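Local coordinates for protein terminal oxygenase component of carbazole (Janthinobacterium sp., PDB 7BUG) that catalyses the angular dioxygenation of carbazole at a non-haem iron, using electrons passed on by a Rieske [2Fe-2S] cluster, as part of a multicomponent dioxygenase, at residues Q127-C132 / P143-D148; I191-N196 / E327-D332; E284-I289 / H294-T299. All blocks are in the same frame, centred on the assembly; numbering follows the deposited sequence. Where two conformers were deposited one is given.

Contact 1. Residues Q127-C132 / P143-D148; sequences QEAKGC and PPLARD. With MXE (2-methoxyethanol), chain N.
Gln127 and Ala129 turn their side chains toward Leu145, which comes from a short 3-10 segment after the next strand. Strand 123-129 and strand 132-137 form a tight antiparallel hairpin. A type I' turn from Ala129 to Cys132 joins them, with Lys130 and Gly131 at its corner, both at positive phi. Two backbone bonds close it: Cys132 N to Ala129 O is 2.9 Å, and Ala129 N to Cys132 O is 3.0 Å.

The direct contact is small and largely apolar. Leu145 CD2 rests on Ala129 CB at 3.7 Å. Leu145 CB lies 3.5 Å from Gln127 OE1. Leu145 CG is anti to the backbone N (chi1 175°), which carries the branch out to the hairpin. Trp29 and Phe134 also touch Leu145.

The polar links run through a bound 2-methoxyethanol. The extended side chain of Gln127 brings Gln127 NE2 to the ether oxygen O2, 3.0 Å away. Leu145 N makes a weak bond to this same O2. Ala146 N holds the hydroxyl oxygen O1 at 2.9 Å. As modelled, the small molecule links the strand to the first amides of the 3-10 segment. Its methyl end sits implausibly close to Gln127 OE1, so the details there are tentative. This spot is away from the iron and the cluster.

A salt bridge lies within 143-148. Arg147 grips Asp148 side-on with NE and NH2, while Pro143 CG sits over one face of the guanidinium. The carboxylate is also held by His28 and by the backbone N of Trp29. Arg147 NH2 reaches the syn lone pair of Asp148 OD2 at 2.9 Å.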
loop_
_atom_site.group_PDB
_atom_site.type_symbol
_atom_site.label_atom_id
_atom_site.label_comp_id
_atom_site.label_asym_id
_atom_site.label_seq_id
_atom_site.Cartn_x
_atom_site.Cartn_y
_atom_site.Cartn_z
ATOM N N GLN A 127 -19.541 -4.384 -29.640
ATOM C CA GLN A 127 -20.892 -4.707 -30.177
ATOM C C GLN A 127 -21.878 -4.293 -29.089
ATOM O O GLN A 127 -21.579 -4.534 -27.894
ATOM C CB GLN A 127 -20.965 -6.215 -30.448
ATOM C CG GLN A 127 -22.215 -6.708 -31.153
ATOM C CD GLN A 127 -22.052 -8.159 -31.482
ATOM O OE1 GLN A 127 -20.948 -8.723 -31.379
ATOM N NE2 GLN A 127 -23.151 -8.765 -31.889
ATOM N N GLU A 128 -23.044 -3.796 -29.465
ATOM C CA GLU A 128 -24.154 -3.617 -28.505
ATOM C C GLU A 128 -25.203 -4.671 -28.791
ATOM O O GLU A 128 -25.487 -4.899 -29.967
ATOM C CB GLU A 128 -24.804 -2.256 -28.719
ATOM C CG GLU A 128 -23.836 -1.148 -28.665
ATOM C CD GLU A 128 -24.592 0.141 -28.655
ATOM O OE1 GLU A 128 -24.718 0.751 -29.738
ATOM O OE2 GLU A 128 -25.056 0.485 -27.589
ATOM N N ALA A 129 -25.702 -5.346 -27.774
ATOM C CA ALA A 129 -26.793 -6.310 -27.900
ATOM C C ALA A 129 -27.628 -6.226 -26.636
ATOM O O ALA A 129 -27.045 -6.187 -25.550
ATOM C CB ALA A 129 -26.252 -7.674 -28.085
ATOM N N LYS A 130 -28.929 -6.127 -26.776
ATOM C CA LYS A 130 -29.870 -6.103 -25.621
ATOM C C LYS A 130 -29.569 -4.925 -24.679
ATOM O O LYS A 130 -29.721 -5.089 -23.471
ATOM C CB LYS A 130 -29.828 -7.453 -24.898
ATOM C CG LYS A 130 -30.197 -8.644 -25.762
ATOM C CD LYS A 130 -31.530 -8.417 -26.457
ATOM C CE LYS A 130 -32.285 -9.683 -26.770
ATOM N NZ LYS A 130 -33.554 -9.382 -27.477
ATOM N N GLY A 131 -29.138 -3.790 -25.226
ATOM C CA GLY A 131 -28.805 -2.590 -24.455
ATOM C C GLY A 131 -27.569 -2.775 -23.600
ATOM O O GLY A 131 -27.350 -1.936 -22.745
ATOM N N CYS A 132 -26.730 -3.781 -23.912
ATOM C CA CYS A 132 -25.446 -4.023 -23.192
ATOM C C CYS A 132 -24.283 -3.826 -24.150
ATOM O O CYS A 132 -24.354 -4.269 -25.333
ATOM C CB CYS A 132 -25.387 -5.421 -22.605
ATOM S SG CYS A 132 -26.793 -5.786 -21.516
ATOM N N PRO A 143 -15.200 -14.110 -32.600
ATOM C CA PRO A 143 -16.291 -15.048 -32.811
ATOM C C PRO A 143 -17.622 -14.325 -32.705
ATOM O O PRO A 143 -17.693 -13.166 -32.254
ATOM C CB PRO A 143 -16.210 -16.012 -31.620
ATOM C CG PRO A 143 -15.703 -15.104 -30.516
ATOM C CD PRO A 143 -14.726 -14.172 -31.197
ATOM N N PRO A 144 -18.739 -14.986 -33.064
ATOM C CA PRO A 144 -20.054 -14.433 -32.766
ATOM C C PRO A 144 -20.151 -14.163 -31.252
ATOM O O PRO A 144 -19.663 -14.981 -30.478
ATOM C CB PRO A 144 -21.078 -15.499 -33.166
ATOM C CG PRO A 144 -20.240 -16.709 -33.629
ATOM C CD PRO A 144 -18.786 -16.301 -33.733
ATOM N N LEU A 145 -20.864 -13.114 -30.902
ATOM C CA LEU A 145 -21.173 -12.793 -29.490
ATOM C C LEU A 145 -21.918 -13.953 -28.846
ATOM O O LEU A 145 -21.636 -14.259 -27.657
ATOM C CB LEU A 145 -22.001 -11.513 -29.458
ATOM C CG LEU A 145 -22.492 -11.123 -28.070
ATOM C CD1 LEU A 145 -21.325 -10.856 -27.116
ATOM C CD2 LEU A 145 -23.381 -9.930 -28.130
ATOM N N ALA A 146 -22.818 -14.656 -29.542
ATOM C CA ALA A 146 -23.533 -15.821 -28.973
ATOM C C ALA A 146 -22.596 -16.835 -28.315
ATOM O O ALA A 146 -23.058 -17.512 -27.403
ATOM C CB ALA A 146 -24.342 -16.522 -30.046
ATOM N N ARG A 147 -21.363 -17.037 -28.795
ATOM C CA ARG A 147 -20.422 -18.012 -28.216
ATOM C C ARG A 147 -20.230 -17.734 -26.714
ATOM O O ARG A 147 -20.044 -18.707 -25.956
ATOM C CB ARG A 147 -19.071 -17.982 -28.897
ATOM C CG ARG A 147 -18.229 -19.198 -28.551
ATOM C CD ARG A 147 -16.779 -19.004 -28.772
ATOM N NE ARG A 147 -16.218 -17.910 -27.951
ATOM C CZ ARG A 147 -15.005 -17.413 -28.128
ATOM N NH1 ARG A 147 -14.163 -17.994 -28.990
ATOM N NH2 ARG A 147 -14.569 -16.392 -27.407
ATOM N N ASP A 148 -20.235 -16.447 -26.346
ATOM C CA ASP A 148 -19.805 -15.992 -24.997
ATOM C C ASP A 148 -21.010 -15.450 -24.253
ATOM O O ASP A 148 -20.806 -14.687 -23.294
ATOM C CB ASP A 148 -18.703 -14.942 -25.107
ATOM C CG ASP A 148 -17.358 -15.510 -25.535
ATOM O OD1 ASP A 148 -17.156 -16.721 -25.394
ATOM O OD2 ASP A 148 -16.536 -14.719 -26.083
HETATM O O1 MXE N . -23.996 -13.910 -32.047
HETATM C C1 MXE N . -24.199 -12.964 -33.081
HETATM C C2 MXE N . -22.936 -12.604 -33.843
HETATM O O2 MXE N . -22.480 -11.346 -33.351
HETATM C C3 MXE N . -21.170 -11.073 -33.005
#

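Contact 2. Residues I191-N196 / E327-D332; sequences ILVKDN and EGFNND
Gly328 O, in the conformer described, is gripped twice. A water donates to Gly328 O at 2.7 Å, and Ser190 OG makes a second hydrogen bond. The same water accepts from Ile191 N at 2.9 Å. It therefore links the carbonyl to an amide in the first turn of helix 191-195. Ser190 OG also bonds Leu192 N, so this end of the helix is tied to Gly328 O by two routes. Ile191 CG2 lies beside that carbonyl, with Gly328 O 3.9 Å away.

Deeper in, the contact is apolar. With chi1 at -175°, the Phe329 ring points away from its own amide nitrogen and toward helix 191-195. Leu192 CD2 spans the root of the ring, 3.7 Å from Phe329 CD1 and 3.8 Å from Phe329 CB. Val193 CG2 meets the ring at its edge, close to the ring plane, 3.9 Å from Phe329 CE1. Met324 packs against Leu192, and Leu200 and Ala252 against Val193.

The ring of Phe329 also stacks on His187, and Asn330 ND2 bonds Asp333 OD2. His187, Asp333 and His183 bind the iron. The contact thus backs the two-histidine, one-carboxylate facial triad of Rieske non-haem iron oxygenases.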
loop_
_atom_site.group_PDB
_atom_site.type_symbol
_atom_site.label_atom_id
_atom_site.label_comp_id
_atom_site.label_asym_id
_atom_site.label_seq_id
_atom_site.Cartn_x
_atom_site.Cartn_y
_atom_site.Cartn_z
ATOM N N ILE A 191 -35.163 -10.380 1.915
ATOM C CA ILE A 191 -36.495 -9.741 1.715
ATOM C C ILE A 191 -37.161 -10.407 0.508
ATOM O O ILE A 191 -38.388 -10.617 0.568
ATOM C CB ILE A 191 -36.343 -8.217 1.531
ATOM C CG1 ILE A 191 -37.701 -7.522 1.405
ATOM C CG2 ILE A 191 -35.449 -7.890 0.336
ATOM C CD1 ILE A 191 -38.451 -7.385 2.720
ATOM N N LEU A 192 -36.382 -10.767 -0.539
ATOM C CA LEU A 192 -36.969 -11.335 -1.789
ATOM C C LEU A 192 -37.656 -12.659 -1.435
ATOM O O LEU A 192 -38.776 -12.907 -1.885
ATOM C CB LEU A 192 -35.891 -11.540 -2.872
ATOM C CG LEU A 192 -36.323 -12.369 -4.089
ATOM C CD1 LEU A 192 -37.323 -11.608 -4.926
ATOM C CD2 LEU A 192 -35.129 -12.745 -4.971
ATOM N N VAL A 193 -36.988 -13.501 -0.653
ATOM C CA VAL A 193 -37.463 -14.861 -0.298
ATOM C C VAL A 193 -38.797 -14.693 0.476
ATOM O O VAL A 193 -39.754 -15.445 0.194
ATOM C CB VAL A 193 -36.372 -15.610 0.494
ATOM C CG1 VAL A 193 -36.879 -16.894 1.105
ATOM C CG2 VAL A 193 -35.128 -15.903 -0.359
ATOM N N LYS A 194 -38.897 -13.682 1.340
ATOM C CA LYS A 194 -40.132 -13.447 2.150
ATOM C C LYS A 194 -41.218 -12.813 1.272
ATOM O O LYS A 194 -42.286 -13.393 1.158
ATOM C CB LYS A 194 -39.858 -12.552 3.366
ATOM C CG LYS A 194 -38.545 -12.800 4.100
ATOM C CD LYS A 194 -38.394 -11.976 5.376
ATOM C CE LYS A 194 -37.054 -12.177 6.059
ATOM N NZ LYS A 194 -36.939 -13.532 6.652
ATOM N N ASP A 195 -40.955 -11.642 0.699
ATOM C CA ASP A 195 -41.964 -10.828 -0.018
ATOM C C ASP A 195 -42.329 -11.427 -1.376
ATOM O O ASP A 195 -43.387 -10.998 -1.894
ATOM C CB ASP A 195 -41.511 -9.396 -0.223
ATOM C CG ASP A 195 -41.448 -8.584 1.054
ATOM O OD1 ASP A 195 -41.705 -9.166 2.119
ATOM O OD2 ASP A 195 -41.093 -7.387 0.957
ATOM N N ASN A 196 -41.490 -12.285 -1.982
ATOM C CA ASN A 196 -41.863 -12.953 -3.265
ATOM C C ASN A 196 -42.136 -14.432 -3.023
ATOM O O ASN A 196 -42.351 -15.147 -3.993
ATOM C CB ASN A 196 -40.840 -12.778 -4.404
ATOM C CG ASN A 196 -41.488 -12.979 -5.758
ATOM O OD1 ASN A 196 -42.623 -12.515 -5.959
ATOM N ND2 ASN A 196 -40.780 -13.638 -6.681
ATOM N N GLU A 327 -30.661 -5.997 -5.792
ATOM C CA GLU A 327 -30.013 -5.399 -4.599
ATOM C C GLU A 327 -30.314 -6.255 -3.379
ATOM O O GLU A 327 -29.380 -6.813 -2.801
ATOM C CB GLU A 327 -30.461 -3.947 -4.477
ATOM C CG GLU A 327 -29.860 -3.082 -5.545
ATOM C CD GLU A 327 -30.494 -1.721 -5.777
ATOM O OE1 GLU A 327 -31.440 -1.375 -5.053
ATOM O OE2 GLU A 327 -30.054 -1.012 -6.686
ATOM N N GLY A 328 -31.589 -6.438 -3.023
ATOM C CA GLY A 328 -32.012 -7.044 -1.739
ATOM C C GLY A 328 -31.745 -8.540 -1.615
ATOM O O GLY A 328 -31.807 -9.088 -0.492
ATOM N N PHE A 329 -31.478 -9.248 -2.708
ATOM C CA PHE A 329 -31.038 -10.655 -2.618
ATOM C C PHE A 329 -29.525 -10.732 -2.860
ATOM O O PHE A 329 -28.771 -11.350 -2.053
ATOM C CB PHE A 329 -31.837 -11.491 -3.614
ATOM C CG PHE A 329 -31.606 -12.958 -3.566
ATOM C CD1 PHE A 329 -32.334 -13.774 -2.715
ATOM C CD2 PHE A 329 -30.662 -13.550 -4.392
ATOM C CE1 PHE A 329 -32.168 -15.148 -2.742
ATOM C CE2 PHE A 329 -30.454 -14.913 -4.357
ATOM C CZ PHE A 329 -31.202 -15.720 -3.535
ATOM N N ASN A 330 -29.055 -10.104 -3.944
ATOM C CA ASN A 330 -27.621 -10.305 -4.336
ATOM C C ASN A 330 -26.634 -9.476 -3.517
ATOM O O ASN A 330 -25.437 -9.775 -3.581
ATOM C CB ASN A 330 -27.358 -10.090 -5.830
ATOM C CG ASN A 330 -27.994 -11.175 -6.669
ATOM O OD1 ASN A 330 -28.763 -10.851 -7.560
ATOM N ND2 ASN A 330 -27.698 -12.445 -6.412
ATOM N N ASN A 331 -27.089 -8.468 -2.751
ATOM C CA ASN A 331 -26.150 -7.729 -1.884
ATOM C C ASN A 331 -25.419 -8.696 -0.952
ATOM O O ASN A 331 -24.233 -8.442 -0.693
ATOM C CB ASN A 331 -26.857 -6.630 -1.091
ATOM C CG ASN A 331 -27.008 -5.339 -1.845
ATOM O OD1 ASN A 331 -26.501 -5.154 -2.972
ATOM N ND2 ASN A 331 -27.720 -4.408 -1.227
ATOM N N ASP A 332 -26.036 -9.783 -0.494
ATOM C CA ASP A 332 -25.349 -10.749 0.403
ATOM C C ASP A 332 -24.244 -11.488 -0.378
ATOM O O ASP A 332 -23.258 -11.837 0.203
ATOM C CB ASP A 332 -26.302 -11.714 1.093
ATOM C CG ASP A 332 -27.147 -11.035 2.177
ATOM O OD1 ASP A 332 -26.607 -10.141 2.905
ATOM O OD2 ASP A 332 -28.334 -11.344 2.231
HETATM O O HOH W 1 -32.756 -8.841 1.971
#

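Contact 3. Residues E284-I289 / H294-T299; sequences EWYVPI and HYYFQT
Ile289 plants its CD1 like a knob on the flat of the Tyr295 ring, a CH-pi contact with Ile289 CD1 3.6 Å from the ring centroid and only 7° off the ring normal. Ile289 CG1 covers the rim of the same face, 3.6 Å from Tyr295 CD2. Val287 CG1 fills in at the edge of that ring. Trp285 and Phe297 extend together from neighbouring strands, Trp285 CB 4.1 Å from Phe297 CB. Phe34 stacks on Phe297, and Phe153 meets Trp285 edge-to-face.

The backbones form an antiparallel beta hairpin in the long sheet of the Bet v 1-like catalytic domain. Trp285 with Phe297 and Val287 with Tyr295 are hydrogen-bonded pairs. Tyr286 with Tyr296 and Glu284 with Gln298 are non-hydrogen-bonded pairs, on the other face.

There the side chains of Tyr286 and Tyr296 run alongside each other, their rings meeting obliquely, Tyr286 CE1 to Tyr296 CE1 at 3.9 Å. Tyr286 CB meets the His294 ring obliquely, and Ser169 O holds His294 ND1. Glu284 spans the tyrosine ends. Its CG stands between the backbone N and the carbonyl carbon (chi1 61°), and the chain runs extended to both hydroxyls. Tyr296 OH gives a 2.6 Å bond to Glu284 OE1, on the syn side but tilted well out of the carboxylate plane. Tyr286 OH bonds the anti lone pair of Glu284 OE2. Gln282 NE2 also bonds OE1. A leucine in place of Glu284 would probably leave the hydroxyls of Tyr286 and Tyr296 without this shared acceptor and the two rings less firmly fixed. Gln298 CG lies over one face of Tyr296, offset toward the rim, while Gln298 NE2 bonds Leu326 O.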
loop_
_atom_site.group_PDB
_atom_site.type_symbol
_atom_site.label_atom_id
_atom_site.label_comp_id
_atom_site.label_asym_id
_atom_site.label_seq_id
_atom_site.Cartn_x
_atom_site.Cartn_y
_atom_site.Cartn_z
ATOM N N GLU A 284 -25.929 -13.063 -15.130
ATOM C CA GLU A 284 -25.009 -12.134 -14.474
ATOM C C GLU A 284 -23.568 -12.529 -14.829
ATOM O O GLU A 284 -23.170 -13.699 -14.756
ATOM C CB GLU A 284 -25.284 -12.027 -12.965
ATOM C CG GLU A 284 -25.136 -13.305 -12.229
ATOM C CD GLU A 284 -25.345 -13.117 -10.714
ATOM O OE1 GLU A 284 -26.210 -12.265 -10.375
ATOM O OE2 GLU A 284 -24.618 -13.715 -9.933
ATOM N N TRP A 285 -22.802 -11.504 -15.160
ATOM C CA TRP A 285 -21.374 -11.639 -15.488
ATOM C C TRP A 285 -20.539 -11.172 -14.295
ATOM O O TRP A 285 -20.949 -10.197 -13.606
ATOM C CB TRP A 285 -21.013 -10.802 -16.701
ATOM C CG TRP A 285 -21.412 -11.340 -18.044
ATOM C CD1 TRP A 285 -20.528 -11.859 -18.933
ATOM C CD2 TRP A 285 -22.700 -11.359 -18.699
ATOM N NE1 TRP A 285 -21.148 -12.173 -20.112
ATOM C CE2 TRP A 285 -22.484 -11.895 -19.991
ATOM C CE3 TRP A 285 -23.994 -10.968 -18.337
ATOM C CZ2 TRP A 285 -23.522 -12.058 -20.907
ATOM C CZ3 TRP A 285 -25.013 -11.111 -19.270
ATOM C CH2 TRP A 285 -24.762 -11.658 -20.524
ATOM N N TYR A 286 -19.348 -11.721 -14.215
ATOM C CA TYR A 286 -18.286 -11.337 -13.282
ATOM C C TYR A 286 -17.065 -11.002 -14.119
ATOM O O TYR A 286 -16.252 -11.893 -14.460
ATOM C CB TYR A 286 -18.062 -12.458 -12.293
ATOM C CG TYR A 286 -19.316 -13.164 -11.861
ATOM C CD1 TYR A 286 -20.162 -12.643 -10.877
ATOM C CD2 TYR A 286 -19.707 -14.326 -12.499
ATOM C CE1 TYR A 286 -21.307 -13.328 -10.502
ATOM C CE2 TYR A 286 -20.860 -15.001 -12.141
ATOM C CZ TYR A 286 -21.667 -14.503 -11.137
ATOM O OH TYR A 286 -22.789 -15.285 -10.869
ATOM N N VAL A 287 -16.966 -9.748 -14.463
ATOM C CA VAL A 287 -15.999 -9.311 -15.501
ATOM C C VAL A 287 -14.705 -8.864 -14.833
ATOM O O VAL A 287 -14.691 -7.899 -14.050
ATOM C CB VAL A 287 -16.606 -8.186 -16.339
ATOM C CG1 VAL A 287 -15.625 -7.742 -17.398
ATOM C CG2 VAL A 287 -17.926 -8.632 -16.929
ATOM N N PRO A 288 -13.553 -9.454 -15.205
ATOM C CA PRO A 288 -12.297 -9.085 -14.583
ATOM C C PRO A 288 -11.878 -7.669 -14.979
ATOM O O PRO A 288 -11.787 -7.317 -16.180
ATOM C CB PRO A 288 -11.255 -10.089 -15.130
ATOM C CG PRO A 288 -12.069 -11.136 -15.812
ATOM C CD PRO A 288 -13.371 -10.486 -16.217
ATOM N N ILE A 289 -11.646 -6.848 -13.957
ATOM C CA ILE A 289 -11.104 -5.470 -14.107
ATOM C C ILE A 289 -9.605 -5.508 -13.904
ATOM O O ILE A 289 -8.853 -5.014 -14.757
ATOM C CB ILE A 289 -11.806 -4.465 -13.161
ATOM C CG1 ILE A 289 -13.246 -4.261 -13.604
ATOM C CG2 ILE A 289 -11.053 -3.158 -13.072
ATOM C CD1 ILE A 289 -14.085 -3.494 -12.632
ATOM N N HIS A 294 -13.779 -6.770 -10.018
ATOM C CA HIS A 294 -14.646 -7.213 -11.129
ATOM C C HIS A 294 -15.780 -6.224 -11.304
ATOM O O HIS A 294 -16.245 -5.589 -10.346
ATOM C CB HIS A 294 -15.129 -8.650 -11.007
ATOM C CG HIS A 294 -16.053 -8.934 -9.880
ATOM N ND1 HIS A 294 -15.559 -9.146 -8.573
ATOM C CD2 HIS A 294 -17.384 -9.132 -9.821
ATOM C CE1 HIS A 294 -16.582 -9.387 -7.789
ATOM N NE2 HIS A 294 -17.698 -9.386 -8.483
ATOM N N TYR A 295 -16.320 -6.202 -12.507
ATOM C CA TYR A 295 -17.693 -5.680 -12.709
ATOM C C TYR A 295 -18.694 -6.795 -12.408
ATOM O O TYR A 295 -18.563 -7.918 -12.864
ATOM C CB TYR A 295 -17.992 -5.237 -14.136
ATOM C CG TYR A 295 -17.278 -4.035 -14.639
ATOM C CD1 TYR A 295 -17.683 -2.796 -14.181
ATOM C CD2 TYR A 295 -16.252 -4.108 -15.580
ATOM C CE1 TYR A 295 -17.056 -1.656 -14.607
ATOM C CE2 TYR A 295 -15.611 -2.964 -16.015
ATOM C CZ TYR A 295 -16.054 -1.733 -15.551
ATOM O OH TYR A 295 -15.480 -0.545 -15.919
ATOM N N TYR A 296 -19.676 -6.515 -11.575
ATOM C CA TYR A 296 -20.805 -7.425 -11.311
ATOM C C TYR A 296 -21.938 -6.916 -12.180
ATOM O O TYR A 296 -22.636 -5.896 -11.853
ATOM C CB TYR A 296 -21.103 -7.464 -9.814
ATOM C CG TYR A 296 -22.288 -8.315 -9.465
ATOM C CD1 TYR A 296 -22.562 -9.520 -10.085
ATOM C CD2 TYR A 296 -23.104 -7.973 -8.385
ATOM C CE1 TYR A 296 -23.635 -10.312 -9.727
ATOM C CE2 TYR A 296 -24.142 -8.787 -7.979
ATOM C CZ TYR A 296 -24.451 -9.948 -8.661
ATOM O OH TYR A 296 -25.532 -10.761 -8.340
ATOM N N PHE A 297 -22.041 -7.514 -13.360
ATOM C CA PHE A 297 -22.893 -7.012 -14.439
ATOM C C PHE A 297 -24.151 -7.871 -14.445
ATOM O O PHE A 297 -24.134 -9.028 -14.896
ATOM C CB PHE A 297 -22.124 -7.008 -15.768
ATOM C CG PHE A 297 -22.845 -6.311 -16.898
ATOM C CD1 PHE A 297 -23.793 -6.933 -17.676
ATOM C CD2 PHE A 297 -22.483 -5.037 -17.237
ATOM C CE1 PHE A 297 -24.404 -6.257 -18.721
ATOM C CE2 PHE A 297 -23.086 -4.333 -18.277
ATOM C CZ PHE A 297 -24.044 -4.969 -19.026
ATOM N N GLN A 298 -25.208 -7.352 -13.806
ATOM C CA GLN A 298 -26.394 -8.159 -13.471
ATOM C C GLN A 298 -27.495 -7.814 -14.495
ATOM O O GLN A 298 -27.677 -6.580 -14.767
ATOM C CB GLN A 298 -26.953 -7.741 -12.110
ATOM C CG GLN A 298 -26.182 -8.188 -10.896
ATOM C CD GLN A 298 -26.793 -7.505 -9.676
ATOM O OE1 GLN A 298 -26.876 -6.281 -9.618
ATOM N NE2 GLN A 298 -27.302 -8.311 -8.762
ATOM N N THR A 299 -28.167 -8.812 -15.058
ATOM C CA THR A 299 -29.308 -8.595 -15.974
ATOM C C THR A 299 -30.450 -9.538 -15.612
ATOM O O THR A 299 -30.207 -10.617 -15.102
ATOM C CB THR A 299 -28.961 -8.784 -17.461
ATOM O OG1 THR A 299 -28.768 -10.168 -17.727
ATOM C CG2 THR A 299 -27.733 -7.996 -17.888
#

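In the fold
Contact 1 comes first in the chain. Contact 2 then opens at helix 191-195, contact 3 forms within the long excursion that follows, and residues 327-332 close contact 2. One side of contact 1, 127-132, belongs to the six-stranded antiparallel sheet that includes strands of the Rieske domain; the other is in the loop that follows it. Contact 3 lies in the seven-stranded sheet of the catalytic domain, centred about 15 Å away. Cys132 SG packs on Phe297 CE1, consistent with the two sheets packing against each other there. Contact 2 lies near the iron, its centre about 19 Å from that of contact 3. Asn330 touches Tyr296 and Gln298, joining the central hairpin to the iron site. Contacts 1 and 2 do not touch.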